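Long-range contact in HemO (Neisseria meningitidis, PDB 1P3V), which probably breaks down heme by oxidative ring opening, as heme oxygenases do: residues C113-N118 and K151-F156. Numbering follows the deposited sequence.
Sequences CAEGSN and KHWRAF. With HEM (protoporphyrin IX containing Fe), chain B; CMO (carbon monoxide), chain C.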
ATOM      1  N   CYS A 113      -0.439   5.586   3.803  1.00 38.84           N
ATOM      2  CA  CYS A 113      -0.229   5.139   2.432  1.00 38.95           C
ATOM      3  C   CYS A 113      -0.664   3.681   2.299  1.00 39.01           C
ATOM      4  O   CYS A 113      -1.403   3.320   1.372  1.00 38.91           O
ATOM      5  CB  CYS A 113       1.252   5.285   2.064  1.00 39.11           C
ATOM      6  SG  CYS A 113       1.701   4.688   0.404  1.00 39.34           S
ATOM      7  N   ALA A 114      -0.215   2.852   3.240  1.00 38.99           N
ATOM      8  CA  ALA A 114      -0.559   1.439   3.236  1.00 39.11           C
ATOM      9  C   ALA A 114      -2.037   1.170   3.516  1.00 39.42           C
ATOM     10  O   ALA A 114      -2.688   0.459   2.744  1.00 39.17           O
ATOM     11  CB  ALA A 114       0.293   0.688   4.245  1.00 38.89           C
ATOM     12  N   GLU A 115      -2.573   1.739   4.600  1.00 39.87           N
ATOM     13  CA  GLU A 115      -3.975   1.479   4.950  1.00 40.71           C
ATOM     14  C   GLU A 115      -4.953   2.035   3.919  1.00 41.28           C
ATOM     15  O   GLU A 115      -6.014   1.460   3.678  1.00 41.33           O
ATOM     16  CB  GLU A 115      -4.306   2.012   6.358  1.00 40.41           C
ATOM     17  CG  GLU A 115      -5.597   1.436   6.942  1.00 40.36           C
ATOM     18  CD  GLU A 115      -5.745  -0.067   6.686  1.00 40.47           C
ATOM     19  OE1 GLU A 115      -4.738  -0.810   6.796  1.00 40.59           O
ATOM     20  OE2 GLU A 115      -6.865  -0.514   6.378  1.00 40.34           O
ATOM     21  N   GLY A 116      -4.592   3.152   3.306  1.00 42.11           N
ATOM     22  CA  GLY A 116      -5.450   3.716   2.284  1.00 43.20           C
ATOM     23  C   GLY A 116      -5.513   2.821   1.053  1.00 44.03           C
ATOM     24  O   GLY A 116      -6.571   2.708   0.430  1.00 44.08           O
ATOM     25  N   SER A 117      -4.402   2.172   0.698  1.00 44.83           N
ATOM     26  CA  SER A 117      -4.393   1.302  -0.473  1.00 46.01           C
ATOM     27  C   SER A 117      -5.404   0.158  -0.337  1.00 46.93           C
ATOM     28  O   SER A 117      -5.778  -0.472  -1.329  1.00 46.87           O
ATOM     29  CB  SER A 117      -2.994   0.718  -0.704  1.00 46.00           C
ATOM     30  OG  SER A 117      -2.605  -0.155   0.344  1.00 45.87           O
ATOM     31  N   ASN A 118      -5.826  -0.122   0.893  1.00 48.02           N
ATOM     32  CA  ASN A 118      -6.797  -1.177   1.134  1.00 49.29           C
ATOM     33  C   ASN A 118      -8.171  -0.593   0.825  1.00 50.11           C
ATOM     34  O   ASN A 118      -9.095  -1.304   0.427  1.00 50.24           O
ATOM     35  CB  ASN A 118      -6.709  -1.648   2.589  1.00 49.47           C
ATOM     36  CG  ASN A 118      -7.669  -2.793   2.899  1.00 49.81           C
ATOM     37  OD1 ASN A 118      -8.031  -3.590   2.014  1.00 49.87           O
ATOM     38  ND2 ASN A 118      -8.074  -2.895   4.170  1.00 49.72           N
ATOM     39  N   LYS A 151     -16.443   1.408   5.787  1.00 60.49           N
ATOM     40  CA  LYS A 151     -16.598   1.475   7.229  1.00 60.49           C
ATOM     41  C   LYS A 151     -15.227   1.346   7.879  1.00 60.36           C
ATOM     42  O   LYS A 151     -14.759   2.249   8.586  1.00 60.40           O
ATOM     43  CB  LYS A 151     -17.511   0.342   7.701  1.00 60.74           C
ATOM     44  CG  LYS A 151     -18.876   0.301   7.013  1.00 60.97           C
ATOM     45  CD  LYS A 151     -19.675   1.575   7.240  1.00 61.17           C
ATOM     46  CE  LYS A 151     -21.074   1.446   6.644  1.00 61.37           C
ATOM     47  NZ  LYS A 151     -21.862   2.711   6.745  1.00 61.57           N
ATOM     48  N   HIS A 152     -14.581   0.219   7.613  1.00 60.14           N
ATOM     49  CA  HIS A 152     -13.266  -0.061   8.156  1.00 59.95           C
ATOM     50  C   HIS A 152     -12.294   1.103   7.963  1.00 59.69           C
ATOM     51  O   HIS A 152     -11.483   1.389   8.840  1.00 59.66           O
ATOM     52  CB  HIS A 152     -12.708  -1.326   7.510  1.00 60.04           C
ATOM     53  CG  HIS A 152     -11.265  -1.571   7.812  1.00 60.18           C
ATOM     54  ND1 HIS A 152     -10.785  -1.689   9.097  1.00 60.25           N
ATOM     55  CD2 HIS A 152     -10.196  -1.718   6.993  1.00 60.25           C
ATOM     56  CE1 HIS A 152      -9.481  -1.900   9.059  1.00 60.29           C
ATOM     57  NE2 HIS A 152      -9.099  -1.922   7.795  1.00 60.34           N
ATOM     58  N   TRP A 153     -12.373   1.774   6.819  1.00 59.41           N
ATOM     59  CA  TRP A 153     -11.479   2.893   6.555  1.00 59.17           C
ATOM     60  C   TRP A 153     -11.854   4.111   7.383  1.00 59.13           C
ATOM     61  O   TRP A 153     -10.988   4.788   7.937  1.00 59.05           O
ATOM     62  CB  TRP A 153     -11.485   3.256   5.071  1.00 58.86           C
ATOM     63  CG  TRP A 153     -10.806   4.555   4.786  1.00 58.54           C
ATOM     64  CD1 TRP A 153     -11.405   5.729   4.442  1.00 58.49           C
ATOM     65  CD2 TRP A 153      -9.395   4.819   4.823  1.00 58.45           C
ATOM     66  NE1 TRP A 153     -10.462   6.709   4.257  1.00 58.43           N
ATOM     67  CE2 TRP A 153      -9.218   6.179   4.483  1.00 58.45           C
ATOM     68  CE3 TRP A 153      -8.266   4.040   5.107  1.00 58.28           C
ATOM     69  CZ2 TRP A 153      -7.950   6.778   4.421  1.00 58.39           C
ATOM     70  CZ3 TRP A 153      -7.008   4.636   5.044  1.00 58.25           C
ATOM     71  CH2 TRP A 153      -6.863   5.992   4.703  1.00 58.26           C
ATOM     72  N   ARG A 154     -13.148   4.394   7.466  1.00 59.15           N
ATOM     73  CA  ARG A 154     -13.607   5.533   8.247  1.00 59.11           C
ATOM     74  C   ARG A 154     -13.181   5.321   9.696  1.00 58.89           C
ATOM     75  O   ARG A 154     -12.758   6.258  10.375  1.00 58.82           O
ATOM     76  CB  ARG A 154     -15.126   5.646   8.144  1.00 59.41           C
ATOM     77  CG  ARG A 154     -15.593   5.862   6.717  1.00 59.77           C
ATOM     78  CD  ARG A 154     -17.052   5.495   6.532  1.00 60.05           C
ATOM     79  NE  ARG A 154     -17.366   5.339   5.115  1.00 60.33           N
ATOM     80  CZ  ARG A 154     -18.351   4.578   4.645  1.00 60.51           C
ATOM     81  NH1 ARG A 154     -19.125   3.897   5.485  1.00 60.63           N
ATOM     82  NH2 ARG A 154     -18.555   4.488   3.333  1.00 60.62           N
ATOM     83  N   ALA A 155     -13.281   4.078  10.156  1.00 58.68           N
ATOM     84  CA  ALA A 155     -12.897   3.741  11.521  1.00 58.58           C
ATOM     85  C   ALA A 155     -11.404   3.997  11.696  1.00 58.54           C
ATOM     86  O   ALA A 155     -10.974   4.536  12.714  1.00 58.46           O
ATOM     87  CB  ALA A 155     -13.223   2.278  11.816  1.00 58.53           C
ATOM     88  N   PHE A 156     -10.622   3.611  10.690  1.00 58.49           N
ATOM     89  CA  PHE A 156      -9.177   3.809  10.712  1.00 58.46           C
ATOM     90  C   PHE A 156      -8.856   5.305  10.777  1.00 58.54           C
ATOM     91  O   PHE A 156      -8.041   5.748  11.588  1.00 58.48           O
ATOM     92  CB  PHE A 156      -8.542   3.210   9.451  1.00 58.24           C
ATOM     93  CG  PHE A 156      -7.048   3.281   9.443  1.00 58.06           C
ATOM     94  CD1 PHE A 156      -6.291   2.323  10.115  1.00 57.97           C
ATOM     95  CD2 PHE A 156      -6.391   4.333   8.812  1.00 57.98           C
ATOM     96  CE1 PHE A 156      -4.898   2.415  10.163  1.00 57.87           C
ATOM     97  CE2 PHE A 156      -4.996   4.434   8.855  1.00 57.95           C
ATOM     98  CZ  PHE A 156      -4.251   3.475   9.532  1.00 57.82           C
TER
HETATM   99  CHA HEM B 300      -7.445   5.386  -2.323  1.00 42.64           C
HETATM  100  CHB HEM B 300      -7.452   3.603  -6.833  1.00 42.40           C
HETATM  101  CHC HEM B 300      -2.931   1.950  -6.130  1.00 42.30           C
HETATM  102  CHD HEM B 300      -2.716   4.168  -1.788  1.00 41.94           C
HETATM  103  C1A HEM B 300      -7.841   5.067  -3.639  1.00 42.69           C
HETATM  104  C2A HEM B 300      -9.147   5.369  -4.255  1.00 43.15           C
HETATM  105  C3A HEM B 300      -9.130   4.865  -5.539  1.00 42.94           C
HETATM  106  C4A HEM B 300      -7.834   4.255  -5.684  1.00 42.59           C
HETATM  107  CMA HEM B 300     -10.209   4.958  -6.632  1.00 42.90           C
HETATM  108  CAA HEM B 300     -10.339   6.090  -3.613  1.00 43.60           C
HETATM  109  CBA HEM B 300     -11.023   5.152  -2.637  1.00 44.24           C
HETATM  110  CGA HEM B 300     -12.242   5.773  -1.968  1.00 44.69           C
HETATM  111  O1A HEM B 300     -12.138   6.924  -1.474  1.00 44.75           O
HETATM  112  O2A HEM B 300     -13.300   5.099  -1.920  1.00 45.01           O
HETATM  113  C1B HEM B 300      -6.179   3.076  -7.047  1.00 42.36           C
HETATM  114  C2B HEM B 300      -5.876   2.244  -8.192  1.00 42.31           C
HETATM  115  C3B HEM B 300      -4.616   1.742  -8.010  1.00 42.35           C
HETATM  116  C4B HEM B 300      -4.143   2.286  -6.728  1.00 42.24           C
HETATM  117  CMB HEM B 300      -6.837   1.961  -9.323  1.00 42.36           C
HETATM  118  CAB HEM B 300      -3.912   0.834  -8.818  1.00 42.33           C
HETATM  119  CBB HEM B 300      -3.939   0.749 -10.272  1.00 42.43           C
HETATM  120  C1C HEM B 300      -2.509   2.414  -4.865  1.00 42.07           C
HETATM  121  C2C HEM B 300      -1.253   2.011  -4.236  1.00 42.00           C
HETATM  122  C3C HEM B 300      -1.132   2.691  -3.060  1.00 41.88           C
HETATM  123  C4C HEM B 300      -2.352   3.484  -2.956  1.00 41.98           C
HETATM  124  CMC HEM B 300      -0.329   0.905  -4.748  1.00 41.87           C
HETATM  125  CAC HEM B 300      -0.128   2.618  -2.084  1.00 41.71           C
HETATM  126  CBC HEM B 300       1.285   2.404  -2.268  1.00 41.57           C
HETATM  127  C1D HEM B 300      -3.997   4.678  -1.570  1.00 42.18           C
HETATM  128  C2D HEM B 300      -4.314   5.532  -0.442  1.00 42.28           C
HETATM  129  C3D HEM B 300      -5.650   5.814  -0.573  1.00 42.40           C
HETATM  130  C4D HEM B 300      -6.139   5.188  -1.781  1.00 42.35           C
HETATM  131  CMD HEM B 300      -3.338   5.982   0.657  1.00 42.16           C
HETATM  132  CAD HEM B 300      -6.469   6.632   0.416  1.00 42.31           C
HETATM  133  CBD HEM B 300      -6.871   7.992  -0.150  1.00 42.47           C
HETATM  134  CGD HEM B 300      -7.744   8.780   0.805  1.00 42.48           C
HETATM  135  O1D HEM B 300      -7.206   9.454   1.711  1.00 42.43           O
HETATM  136  O2D HEM B 300      -8.976   8.710   0.649  1.00 42.44           O
HETATM  137  NA  HEM B 300      -7.034   4.427  -4.539  1.00 42.31           N
HETATM  138  NB  HEM B 300      -5.110   3.106  -6.131  1.00 42.10           N
HETATM  139  NC  HEM B 300      -3.209   3.276  -4.054  1.00 41.88           N
HETATM  140  ND  HEM B 300      -5.092   4.545  -2.426  1.00 42.05           N
HETATM  141 FE   HEM B 300      -5.109   3.933  -4.288  1.00 41.90          FE
HETATM  142  C   CMO C 400      -5.775   2.165  -3.740  0.50 41.97           C
HETATM  143  O   CMO C 400      -5.968   0.987  -3.612  0.50 41.97           O
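Glu-115 reaches out from the distal helix 104-120 of the all-helical heme oxygenase fold and lies between His-152 and Phe-156 of helix 149-162. The two short helix segments run nearly antiparallel, at 157°. Their axes are 10.2 Å apart. The tight part is apolar. Glu-115 CG sits over one face of the Phe-156 ring, above its centre, in a CH-pi contact. Glu-115 CB leans on the far rim, 3.5 Å from Phe-156 CZ. Leu-72 and Met-75 from a loop also touch this phenyl ring. Beside it, Trp-153 brings its six-membered ring against the backbone, with CZ3 3.3 Å from Gly-116 CA. Gly-116 has no side chain, which lets this turn of helix lie between the indole and the porphyrin. Gly-116 C is 3.3 Å from HEM C2D.

The polar side is looser. The Glu-115 chain bends at chi2 (42°) and lifts its carboxylate off Phe-156 toward His-152. His-152 NE2 gives OE2 a weak, bent hydrogen bond of 3.0 Å, with an angle of 126° at the hydrogen. The carboxylate and imidazole planes are nearly perpendicular. Asn-118 ND2 reaches the same OE2 by a long, weak but straight bond. The firmer hold on the buried carboxylate is at OE1, which bonds to Tyr-60. The imidazole stacks on His-145, and His-152 is partly exposed. At the heme end, Trp-153 CZ2 lies 3.9 Å from propionate oxygen HEM O1D.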